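Local atomic coordinates of acyl-CoA hydrolase (Bacillus cereus, PDB entry 1Y7U), a protein that binds coenzyme A and probably hydrolyses long-chain fatty acyl-CoA thioesters, as a hot-dog-fold thioesterase of the acyl-CoA hydrolase family. Residues Met46-Ser58 and Ser86-Val100. Numbering follows the deposited sequence.
Sequences MDMVASISASRHS and SFVIWTGRTSMEVFV. With COA (coenzyme A), chain F.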
HETATM    1  N   MSE A  46     -12.825   1.043 -11.074  1.00 30.32           N
HETATM    2  CA  MSE A  46     -14.179   0.962 -11.611  1.00 32.36           C
HETATM    3  C   MSE A  46     -14.940  -0.134 -10.884  1.00 31.33           C
HETATM    4  O   MSE A  46     -16.067   0.072 -10.422  1.00 31.03           O
HETATM    5  CB  MSE A  46     -14.154   0.645 -13.099  1.00 37.99           C
HETATM    6  CG  MSE A  46     -13.502   1.702 -13.947  1.00 48.14           C
HETATM    7 SE   MSE A  46     -13.578   1.211 -15.806  1.00 61.04          SE
HETATM    8  CE  MSE A  46     -14.579   2.717 -16.473  1.00 60.02           C
ATOM      9  N   ASP A  47     -14.312  -1.300 -10.785  1.00 29.20           N
ATOM     10  CA  ASP A  47     -14.908  -2.447 -10.113  1.00 28.91           C
ATOM     11  C   ASP A  47     -15.208  -2.126  -8.648  1.00 28.75           C
ATOM     12  O   ASP A  47     -16.273  -2.462  -8.132  1.00 28.05           O
ATOM     13  CB  ASP A  47     -13.957  -3.650 -10.207  1.00 28.58           C
ATOM     14  CG  ASP A  47     -14.440  -4.855  -9.413  1.00 30.04           C
ATOM     15  OD1 ASP A  47     -15.503  -5.411  -9.757  1.00 31.47           O
ATOM     16  OD2 ASP A  47     -13.757  -5.251  -8.440  1.00 32.38           O
HETATM   17  N   MSE A  48     -14.270  -1.455  -7.993  1.00 29.22           N
HETATM   18  CA  MSE A  48     -14.412  -1.121  -6.586  1.00 30.28           C
HETATM   19  C   MSE A  48     -15.633  -0.279  -6.301  1.00 29.17           C
HETATM   20  O   MSE A  48     -16.498  -0.642  -5.502  1.00 28.95           O
HETATM   21  CB  MSE A  48     -13.169  -0.381  -6.100  1.00 35.49           C
HETATM   22  CG  MSE A  48     -13.191  -0.028  -4.621  1.00 44.27           C
HETATM   23 SE   MSE A  48     -13.343  -1.571  -3.450  1.00 54.96          SE
HETATM   24  CE  MSE A  48     -15.168  -1.316  -2.925  1.00 51.44           C
ATOM     25  N   VAL A  49     -15.692   0.861  -6.965  1.00 28.11           N
ATOM     26  CA  VAL A  49     -16.777   1.792  -6.791  1.00 26.45           C
ATOM     27  C   VAL A  49     -18.109   1.148  -7.216  1.00 26.60           C
ATOM     28  O   VAL A  49     -19.167   1.446  -6.665  1.00 26.74           O
ATOM     29  CB  VAL A  49     -16.452   3.067  -7.593  1.00 25.26           C
ATOM     30  CG1 VAL A  49     -17.166   3.062  -8.926  1.00 24.43           C
ATOM     31  CG2 VAL A  49     -16.766   4.286  -6.766  1.00 25.33           C
ATOM     32  N   ALA A  50     -18.043   0.238  -8.181  1.00 26.69           N
ATOM     33  CA  ALA A  50     -19.227  -0.461  -8.671  1.00 25.22           C
ATOM     34  C   ALA A  50     -19.713  -1.530  -7.691  1.00 26.59           C
ATOM     35  O   ALA A  50     -20.912  -1.773  -7.565  1.00 27.06           O
ATOM     36  CB  ALA A  50     -18.920  -1.096  -9.997  1.00 22.70           C
ATOM     37  N   SER A  51     -18.777  -2.190  -7.018  1.00 25.90           N
ATOM     38  CA  SER A  51     -19.136  -3.212  -6.051  1.00 25.54           C
ATOM     39  C   SER A  51     -19.890  -2.543  -4.908  1.00 26.47           C
ATOM     40  O   SER A  51     -20.720  -3.169  -4.250  1.00 26.59           O
ATOM     41  CB  SER A  51     -17.886  -3.907  -5.507  1.00 25.19           C
ATOM     42  OG  SER A  51     -17.249  -3.140  -4.500  1.00 21.08           O
ATOM     43  N   ILE A  52     -19.594  -1.271  -4.664  1.00 25.54           N
ATOM     44  CA  ILE A  52     -20.274  -0.545  -3.603  1.00 25.66           C
ATOM     45  C   ILE A  52     -21.699  -0.271  -4.059  1.00 26.87           C
ATOM     46  O   ILE A  52     -22.638  -0.414  -3.282  1.00 27.83           O
ATOM     47  CB  ILE A  52     -19.562   0.785  -3.273  1.00 26.41           C
ATOM     48  CG1 ILE A  52     -18.192   0.497  -2.651  1.00 25.49           C
ATOM     49  CG2 ILE A  52     -20.410   1.612  -2.316  1.00 25.49           C
ATOM     50  CD1 ILE A  52     -17.373   1.725  -2.363  1.00 22.43           C
ATOM     51  N   SER A  53     -21.863   0.114  -5.322  1.00 28.04           N
ATOM     52  CA  SER A  53     -23.196   0.369  -5.862  1.00 27.48           C
ATOM     53  C   SER A  53     -23.998  -0.924  -5.778  1.00 27.79           C
ATOM     54  O   SER A  53     -25.163  -0.927  -5.400  1.00 29.56           O
ATOM     55  CB  SER A  53     -23.124   0.816  -7.325  1.00 27.09           C
ATOM     56  OG  SER A  53     -22.638   2.142  -7.449  1.00 29.53           O
ATOM     57  N   ALA A  54     -23.362  -2.028  -6.134  1.00 25.59           N
ATOM     58  CA  ALA A  54     -24.026  -3.310  -6.098  1.00 26.92           C
ATOM     59  C   ALA A  54     -24.579  -3.610  -4.709  1.00 29.81           C
ATOM     60  O   ALA A  54     -25.730  -4.003  -4.576  1.00 32.04           O
ATOM     61  CB  ALA A  54     -23.063  -4.406  -6.526  1.00 27.52           C
ATOM     62  N   SER A  55     -23.779  -3.419  -3.667  1.00 31.75           N
ATOM     63  CA  SER A  55     -24.265  -3.719  -2.331  1.00 33.70           C
ATOM     64  C   SER A  55     -25.252  -2.686  -1.792  1.00 34.04           C
ATOM     65  O   SER A  55     -26.114  -3.019  -0.981  1.00 35.75           O
ATOM     66  CB  SER A  55     -23.098  -3.898  -1.371  1.00 34.26           C
ATOM     67  OG  SER A  55     -22.236  -2.792  -1.439  1.00 44.88           O
ATOM     68  N   ARG A  56     -25.145  -1.439  -2.232  1.00 31.73           N
ATOM     69  CA  ARG A  56     -26.094  -0.435  -1.770  1.00 32.25           C
ATOM     70  C   ARG A  56     -27.489  -0.786  -2.282  1.00 32.89           C
ATOM     71  O   ARG A  56     -28.479  -0.687  -1.559  1.00 31.84           O
ATOM     72  CB  ARG A  56     -25.705   0.958  -2.262  1.00 32.86           C
ATOM     73  CG  ARG A  56     -24.871   1.726  -1.274  1.00 37.08           C
ATOM     74  CD  ARG A  56     -24.609   3.143  -1.734  1.00 41.70           C
ATOM     75  NE  ARG A  56     -23.871   3.877  -0.710  1.00 48.13           N
ATOM     76  CZ  ARG A  56     -23.308   5.071  -0.884  1.00 48.74           C
ATOM     77  NH1 ARG A  56     -23.390   5.688  -2.056  1.00 48.50           N
ATOM     78  NH2 ARG A  56     -22.658   5.646   0.123  1.00 49.51           N
ATOM     79  N   HIS A  57     -27.557  -1.209  -3.537  1.00 34.15           N
ATOM     80  CA  HIS A  57     -28.820  -1.563  -4.165  1.00 34.13           C
ATOM     81  C   HIS A  57     -29.364  -2.859  -3.594  1.00 34.84           C
ATOM     82  O   HIS A  57     -30.509  -2.921  -3.156  1.00 36.09           O
ATOM     83  CB  HIS A  57     -28.620  -1.714  -5.675  1.00 33.04           C
ATOM     84  CG  HIS A  57     -29.857  -2.114  -6.427  1.00 33.94           C
ATOM     85  ND1 HIS A  57     -30.662  -1.203  -7.077  1.00 31.69           N
ATOM     86  CD2 HIS A  57     -30.399  -3.334  -6.665  1.00 31.59           C
ATOM     87  CE1 HIS A  57     -31.643  -1.844  -7.687  1.00 32.44           C
ATOM     88  NE2 HIS A  57     -31.507  -3.138  -7.453  1.00 30.23           N
ATOM     89  N   SER A  58     -28.531  -3.888  -3.587  1.00 34.10           N
ATOM     90  CA  SER A  58     -28.938  -5.200  -3.109  1.00 35.41           C
ATOM     91  C   SER A  58     -28.925  -5.390  -1.600  1.00 38.11           C
ATOM     92  O   SER A  58     -29.605  -6.278  -1.086  1.00 38.63           O
ATOM     93  CB  SER A  58     -28.035  -6.258  -3.711  1.00 33.22           C
ATOM     94  OG  SER A  58     -26.750  -6.127  -3.148  1.00 32.23           O
ATOM     95  N   SER A  86     -20.797   5.663 -10.377  1.00 25.67           N
ATOM     96  CA  SER A  86     -21.387   4.391 -10.711  1.00 25.89           C
ATOM     97  C   SER A  86     -22.760   4.222 -10.076  1.00 26.87           C
ATOM     98  O   SER A  86     -23.036   4.741  -8.987  1.00 27.73           O
ATOM     99  CB  SER A  86     -20.461   3.255 -10.266  1.00 24.37           C
ATOM    100  OG  SER A  86     -20.334   3.213  -8.850  1.00 22.58           O
ATOM    101  N   PHE A  87     -23.624   3.510 -10.786  1.00 25.29           N
ATOM    102  CA  PHE A  87     -24.955   3.207 -10.300  1.00 25.50           C
ATOM    103  C   PHE A  87     -25.467   2.004 -11.064  1.00 25.28           C
ATOM    104  O   PHE A  87     -25.001   1.705 -12.162  1.00 26.59           O
ATOM    105  CB  PHE A  87     -25.906   4.395 -10.477  1.00 24.33           C
ATOM    106  CG  PHE A  87     -25.800   5.064 -11.806  1.00 26.15           C
ATOM    107  CD1 PHE A  87     -24.916   6.127 -11.993  1.00 26.62           C
ATOM    108  CD2 PHE A  87     -26.553   4.615 -12.886  1.00 24.48           C
ATOM    109  CE1 PHE A  87     -24.778   6.728 -13.238  1.00 23.82           C
ATOM    110  CE2 PHE A  87     -26.424   5.210 -14.129  1.00 23.22           C
ATOM    111  CZ  PHE A  87     -25.536   6.265 -14.309  1.00 24.05           C
ATOM    112  N   VAL A  88     -26.403   1.296 -10.455  1.00 24.90           N
ATOM    113  CA  VAL A  88     -27.003   0.127 -11.065  1.00 27.08           C
ATOM    114  C   VAL A  88     -28.033   0.633 -12.071  1.00 29.15           C
ATOM    115  O   VAL A  88     -28.773   1.562 -11.760  1.00 31.18           O
ATOM    116  CB  VAL A  88     -27.717  -0.697  -9.984  1.00 26.42           C
ATOM    117  CG1 VAL A  88     -28.373  -1.916 -10.586  1.00 27.77           C
ATOM    118  CG2 VAL A  88     -26.726  -1.090  -8.916  1.00 24.34           C
ATOM    119  N   ILE A  89     -28.076   0.075 -13.277  1.00 29.46           N
ATOM    120  CA  ILE A  89     -29.089   0.518 -14.232  1.00 33.46           C
ATOM    121  C   ILE A  89     -29.943  -0.620 -14.719  1.00 37.92           C
ATOM    122  O   ILE A  89     -31.109  -0.422 -15.030  1.00 43.35           O
ATOM    123  CB  ILE A  89     -28.534   1.157 -15.501  1.00 31.74           C
ATOM    124  CG1 ILE A  89     -27.061   0.825 -15.632  1.00 31.77           C
ATOM    125  CG2 ILE A  89     -28.891   2.639 -15.544  1.00 27.02           C
ATOM    126  CD1 ILE A  89     -26.632   0.740 -17.043  1.00 33.68           C
ATOM    127  N   TRP A  90     -29.371  -1.811 -14.809  1.00 37.70           N
ATOM    128  CA  TRP A  90     -30.126  -2.955 -15.278  1.00 37.78           C
ATOM    129  C   TRP A  90     -30.062  -4.047 -14.234  1.00 38.22           C
ATOM    130  O   TRP A  90     -29.034  -4.229 -13.598  1.00 39.80           O
ATOM    131  CB  TRP A  90     -29.533  -3.459 -16.592  1.00 36.33           C
ATOM    132  CG  TRP A  90     -30.197  -4.691 -17.150  1.00 36.02           C
ATOM    133  CD1 TRP A  90     -31.176  -4.739 -18.105  1.00 34.71           C
ATOM    134  CD2 TRP A  90     -29.924  -6.050 -16.789  1.00 34.41           C
ATOM    135  NE1 TRP A  90     -31.521  -6.043 -18.360  1.00 33.67           N
ATOM    136  CE2 TRP A  90     -30.769  -6.867 -17.566  1.00 33.36           C
ATOM    137  CE3 TRP A  90     -29.047  -6.654 -15.883  1.00 33.86           C
ATOM    138  CZ2 TRP A  90     -30.765  -8.257 -17.466  1.00 35.09           C
ATOM    139  CZ3 TRP A  90     -29.043  -8.039 -15.784  1.00 35.30           C
ATOM    140  CH2 TRP A  90     -29.899  -8.825 -16.571  1.00 35.91           C
ATOM    141  N   THR A  91     -31.161  -4.766 -14.042  1.00 40.15           N
ATOM    142  CA  THR A  91     -31.163  -5.861 -13.082  1.00 41.14           C
ATOM    143  C   THR A  91     -31.806  -7.097 -13.643  1.00 42.56           C
ATOM    144  O   THR A  91     -32.753  -7.022 -14.419  1.00 44.26           O
ATOM    145  CB  THR A  91     -31.906  -5.530 -11.768  1.00 39.07           C
ATOM    146  OG1 THR A  91     -33.146  -4.865 -12.051  1.00 39.02           O
ATOM    147  CG2 THR A  91     -31.028  -4.696 -10.868  1.00 36.97           C
ATOM    148  N   GLY A  92     -31.259  -8.237 -13.247  1.00 44.64           N
ATOM    149  CA  GLY A  92     -31.796  -9.514 -13.660  1.00 43.88           C
ATOM    150  C   GLY A  92     -32.585  -9.929 -12.444  1.00 43.40           C
ATOM    151  O   GLY A  92     -33.154  -9.083 -11.765  1.00 45.39           O
ATOM    152  N   ARG A  93     -32.622 -11.214 -12.143  1.00 43.01           N
ATOM    153  CA  ARG A  93     -33.355 -11.654 -10.975  1.00 43.99           C
ATOM    154  C   ARG A  93     -32.387 -11.661  -9.808  1.00 44.56           C
ATOM    155  O   ARG A  93     -32.698 -11.243  -8.688  1.00 44.87           O
ATOM    156  CB  ARG A  93     -33.884 -13.065 -11.191  1.00 44.79           C
ATOM    157  CG  ARG A  93     -34.476 -13.664  -9.951  1.00 48.22           C
ATOM    158  CD  ARG A  93     -34.654 -15.149 -10.103  1.00 52.42           C
ATOM    159  NE  ARG A  93     -34.900 -15.762  -8.804  1.00 56.96           N
ATOM    160  CZ  ARG A  93     -34.054 -16.588  -8.198  1.00 57.60           C
ATOM    161  NH1 ARG A  93     -32.903 -16.911  -8.779  1.00 56.79           N
ATOM    162  NH2 ARG A  93     -34.357 -17.079  -7.004  1.00 59.90           N
ATOM    163  N   THR A  94     -31.189 -12.126 -10.113  1.00 43.95           N
ATOM    164  CA  THR A  94     -30.143 -12.269  -9.133  1.00 42.41           C
ATOM    165  C   THR A  94     -28.928 -11.379  -9.382  1.00 41.98           C
ATOM    166  O   THR A  94     -28.141 -11.130  -8.473  1.00 43.04           O
ATOM    167  CB  THR A  94     -29.728 -13.750  -9.097  1.00 42.39           C
ATOM    168  OG1 THR A  94     -30.083 -14.307  -7.826  1.00 43.15           O
ATOM    169  CG2 THR A  94     -28.254 -13.918  -9.369  1.00 39.83           C
ATOM    170  N   SER A  95     -28.777 -10.895 -10.609  1.00 40.38           N
ATOM    171  CA  SER A  95     -27.634 -10.058 -10.957  1.00 37.75           C
ATOM    172  C   SER A  95     -28.029  -8.632 -11.272  1.00 37.05           C
ATOM    173  O   SER A  95     -29.203  -8.322 -11.430  1.00 36.50           O
ATOM    174  CB  SER A  95     -26.917 -10.639 -12.167  1.00 37.56           C
ATOM    175  OG  SER A  95     -27.775 -10.629 -13.292  1.00 37.95           O
HETATM  176  N   MSE A  96     -27.030  -7.767 -11.379  1.00 36.73           N
HETATM  177  CA  MSE A  96     -27.270  -6.368 -11.684  1.00 38.00           C
HETATM  178  C   MSE A  96     -26.105  -5.795 -12.477  1.00 36.01           C
HETATM  179  O   MSE A  96     -24.959  -6.195 -12.283  1.00 37.17           O
HETATM  180  CB  MSE A  96     -27.471  -5.600 -10.383  1.00 39.75           C
HETATM  181  CG  MSE A  96     -26.489  -6.007  -9.316  1.00 49.03           C
HETATM  182 SE   MSE A  96     -27.181  -5.799  -7.531  1.00 55.57          SE
HETATM  183  CE  MSE A  96     -27.455  -3.916  -7.601  1.00 49.55           C
ATOM    184  N   GLU A  97     -26.401  -4.889 -13.401  1.00 33.84           N
ATOM    185  CA  GLU A  97     -25.353  -4.269 -14.189  1.00 34.20           C
ATOM    186  C   GLU A  97     -25.111  -2.870 -13.697  1.00 32.37           C
ATOM    187  O   GLU A  97     -26.024  -2.048 -13.636  1.00 34.71           O
ATOM    188  CB  GLU A  97     -25.705  -4.235 -15.663  1.00 36.89           C
ATOM    189  CG  GLU A  97     -25.507  -5.553 -16.341  1.00 45.12           C
ATOM    190  CD  GLU A  97     -25.332  -5.386 -17.819  1.00 52.26           C
ATOM    191  OE1 GLU A  97     -24.225  -5.004 -18.240  1.00 57.10           O
ATOM    192  OE2 GLU A  97     -26.306  -5.615 -18.563  1.00 58.25           O
ATOM    193  N   VAL A  98     -23.864  -2.606 -13.339  1.00 28.78           N
ATOM    194  CA  VAL A  98     -23.490  -1.310 -12.824  1.00 25.61           C
ATOM    195  C   VAL A  98     -22.713  -0.533 -13.864  1.00 26.48           C
ATOM    196  O   VAL A  98     -21.702  -1.008 -14.397  1.00 25.72           O
ATOM    197  CB  VAL A  98     -22.635  -1.462 -11.556  1.00 21.90           C
ATOM    198  CG1 VAL A  98     -22.358  -0.097 -10.955  1.00 23.01           C
ATOM    199  CG2 VAL A  98     -23.349  -2.364 -10.556  1.00 17.77           C
ATOM    200  N   PHE A  99     -23.208   0.658 -14.167  1.00 24.73           N
ATOM    201  CA  PHE A  99     -22.546   1.520 -15.131  1.00 24.65           C
ATOM    202  C   PHE A  99     -21.473   2.282 -14.364  1.00 27.33           C
ATOM    203  O   PHE A  99     -21.679   2.681 -13.211  1.00 28.49           O
ATOM    204  CB  PHE A  99     -23.536   2.513 -15.737  1.00 21.29           C
ATOM    205  CG  PHE A  99     -22.902   3.500 -16.660  1.00 20.84           C
ATOM    206  CD1 PHE A  99     -22.411   3.095 -17.901  1.00 22.60           C
ATOM    207  CD2 PHE A  99     -22.728   4.830 -16.270  1.00 21.39           C
ATOM    208  CE1 PHE A  99     -21.751   4.006 -18.745  1.00 21.22           C
ATOM    209  CE2 PHE A  99     -22.070   5.748 -17.105  1.00 19.89           C
ATOM    210  CZ  PHE A  99     -21.579   5.333 -18.342  1.00 20.62           C
ATOM    211  N   VAL A 100     -20.319   2.467 -14.992  1.00 28.17           N
ATOM    212  CA  VAL A 100     -19.238   3.189 -14.351  1.00 28.01           C
ATOM    213  C   VAL A 100     -18.695   4.211 -15.316  1.00 28.43           C
ATOM    214  O   VAL A 100     -18.426   3.916 -16.478  1.00 28.81           O
ATOM    215  CB  VAL A 100     -18.103   2.263 -13.924  1.00 27.86           C
ATOM    216  CG1 VAL A 100     -17.105   3.046 -13.091  1.00 29.76           C
ATOM    217  CG2 VAL A 100     -18.657   1.093 -13.131  1.00 29.89           C
TER
HETATM  218  N1A COA F 201     -21.439 -12.399 -16.998  1.00 76.21           N
HETATM  219  C2A COA F 201     -22.550 -11.724 -16.629  1.00 75.17           C
HETATM  220  N3A COA F 201     -23.464 -12.310 -15.810  1.00 75.45           N
HETATM  221  C4A COA F 201     -23.273 -13.538 -15.373  1.00 76.95           C
HETATM  222  C5A COA F 201     -22.147 -14.206 -15.702  1.00 76.82           C
HETATM  223  C6A COA F 201     -21.198 -13.643 -16.529  1.00 76.62           C
HETATM  224  N6A COA F 201     -19.956 -14.112 -16.635  1.00 73.05           N
HETATM  225  N7A COA F 201     -22.229 -15.376 -15.129  1.00 76.94           N
HETATM  226  C8A COA F 201     -23.335 -15.449 -14.431  1.00 76.64           C
HETATM  227  N9A COA F 201     -24.014 -14.329 -14.586  1.00 77.88           N
HETATM  228  C1B COA F 201     -25.262 -14.025 -13.880  1.00 78.85           C
HETATM  229  C2B COA F 201     -26.521 -14.168 -14.695  1.00 77.79           C
HETATM  230  O2B COA F 201     -26.838 -12.894 -15.181  1.00 78.12           O
HETATM  231  C3B COA F 201     -27.587 -14.640 -13.731  1.00 75.97           C
HETATM  232  O3B COA F 201     -28.394 -13.540 -13.615  1.00 68.81           O
HETATM  233  P3B COA F 201     -29.876 -13.417 -13.307  1.00 60.11           P
HETATM  234  O7A COA F 201     -30.058 -12.093 -12.942  1.00 58.50           O
HETATM  235  O8A COA F 201     -30.462 -14.190 -12.307  1.00 61.17           O
HETATM  236  O9A COA F 201     -30.619 -13.564 -14.460  1.00 60.26           O
HETATM  237  C4B COA F 201     -26.797 -14.810 -12.466  1.00 79.96           C
HETATM  238  O4B COA F 201     -25.490 -14.969 -12.887  1.00 80.24           O
HETATM  239  C5B COA F 201     -27.140 -16.020 -11.659  1.00 84.67           C
HETATM  240  O5B COA F 201     -26.268 -17.060 -12.012  1.00 91.57           O
HETATM  241  P1A COA F 201     -26.547 -18.601 -11.718  1.00 94.88           P
HETATM  242  O1A COA F 201     -26.652 -19.386 -12.950  1.00 94.23           O
HETATM  243  O2A COA F 201     -27.789 -18.777 -10.971  1.00 92.67           O
HETATM  244  O3A COA F 201     -25.295 -19.196 -10.949  1.00 94.77           O
HETATM  245  P2A COA F 201     -23.745 -19.036 -11.249  1.00 94.20           P
HETATM  246  O4A COA F 201     -23.389 -19.178 -12.667  1.00 93.28           O
HETATM  247  O5A COA F 201     -23.106 -20.069 -10.474  1.00 93.84           O
HETATM  248  O6A COA F 201     -23.303 -17.615 -10.703  1.00 92.58           O
HETATM  249  CBP COA F 201     -20.904 -17.117 -10.934  1.00 84.24           C
HETATM  250  CCP COA F 201     -22.112 -17.287 -10.021  1.00 86.72           C
HETATM  251  CDP COA F 201     -20.969 -17.971 -12.174  1.00 83.87           C
HETATM  252  CEP COA F 201     -20.809 -15.682 -11.383  1.00 81.46           C
HETATM  253  CAP COA F 201     -19.687 -17.745 -10.254  1.00 82.92           C
HETATM  254  OAP COA F 201     -19.263 -18.897 -10.942  1.00 83.34           O
HETATM  255  C9P COA F 201     -18.673 -17.023  -9.433  1.00 79.91           C
HETATM  256  O9P COA F 201     -18.758 -17.089  -8.059  1.00 78.12           O
HETATM  257  N8P COA F 201     -17.738 -16.351 -10.025  1.00 76.26           N
HETATM  258  C7P COA F 201     -17.217 -15.142  -9.477  1.00 74.63           C
HETATM  259  C6P COA F 201     -17.005 -15.118  -7.977  1.00 74.66           C
HETATM  260  C5P COA F 201     -15.920 -14.184  -7.549  1.00 73.79           C
HETATM  261  O5P COA F 201     -15.308 -14.378  -6.478  1.00 73.92           O
HETATM  262  N4P COA F 201     -15.667 -13.189  -8.355  1.00 71.58           N
HETATM  263  C3P COA F 201     -14.394 -12.569  -8.366  1.00 71.80           C
HETATM  264  C2P COA F 201     -13.438 -13.438  -9.128  1.00 72.35           C
HETATM  265  S1P COA F 201     -12.234 -14.152  -8.064  1.00 78.20           S
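Apolar packing carries most of this contact: A50 sets its CB between the valines of strand 95-100, 3.7 Å from V98 CG1 and 3.8 Å from V100 CG2, while V100 turns its other methyl, CG1, to M46 CB. Further along, H57 takes CG anti to its backbone N (chi1 179°), which turns one ring face to V88, whose CG1 sits 4.2 Å from the ring plane, over its centre. The selenomethionine M96 bends at chi3 and passes alongside H57, its SE reaching S58 CB at 3.9 Å. H57 NE2 is hydrogen-bonded to the carbonyl of P135.

Polar contact centres on S86: S86 OG lies 2.9 Å from S53 OG and 3.0 Å from V49 O, the latter at best a weak bond, and its one proton can serve only one of them at a time; S53 OG also pairs with S18 O.

Ligand binding falls to the turn between the strands and the start of strand 95-100, where T94 N and S95 N bond to coenzyme A O7A on its 3'-phosphate, S95 N lying 2.9 Å from O7A.

Helix 39-58 is the sausage of the hot-dog fold, wrapped by the antiparallel sheet that holds strands 81-91 and 95-105; its segment 46-58 crosses strand 86-91 at -52°. Strand 20-25 flanks S86, and helix 142-170 packs against I89, W90 and E97.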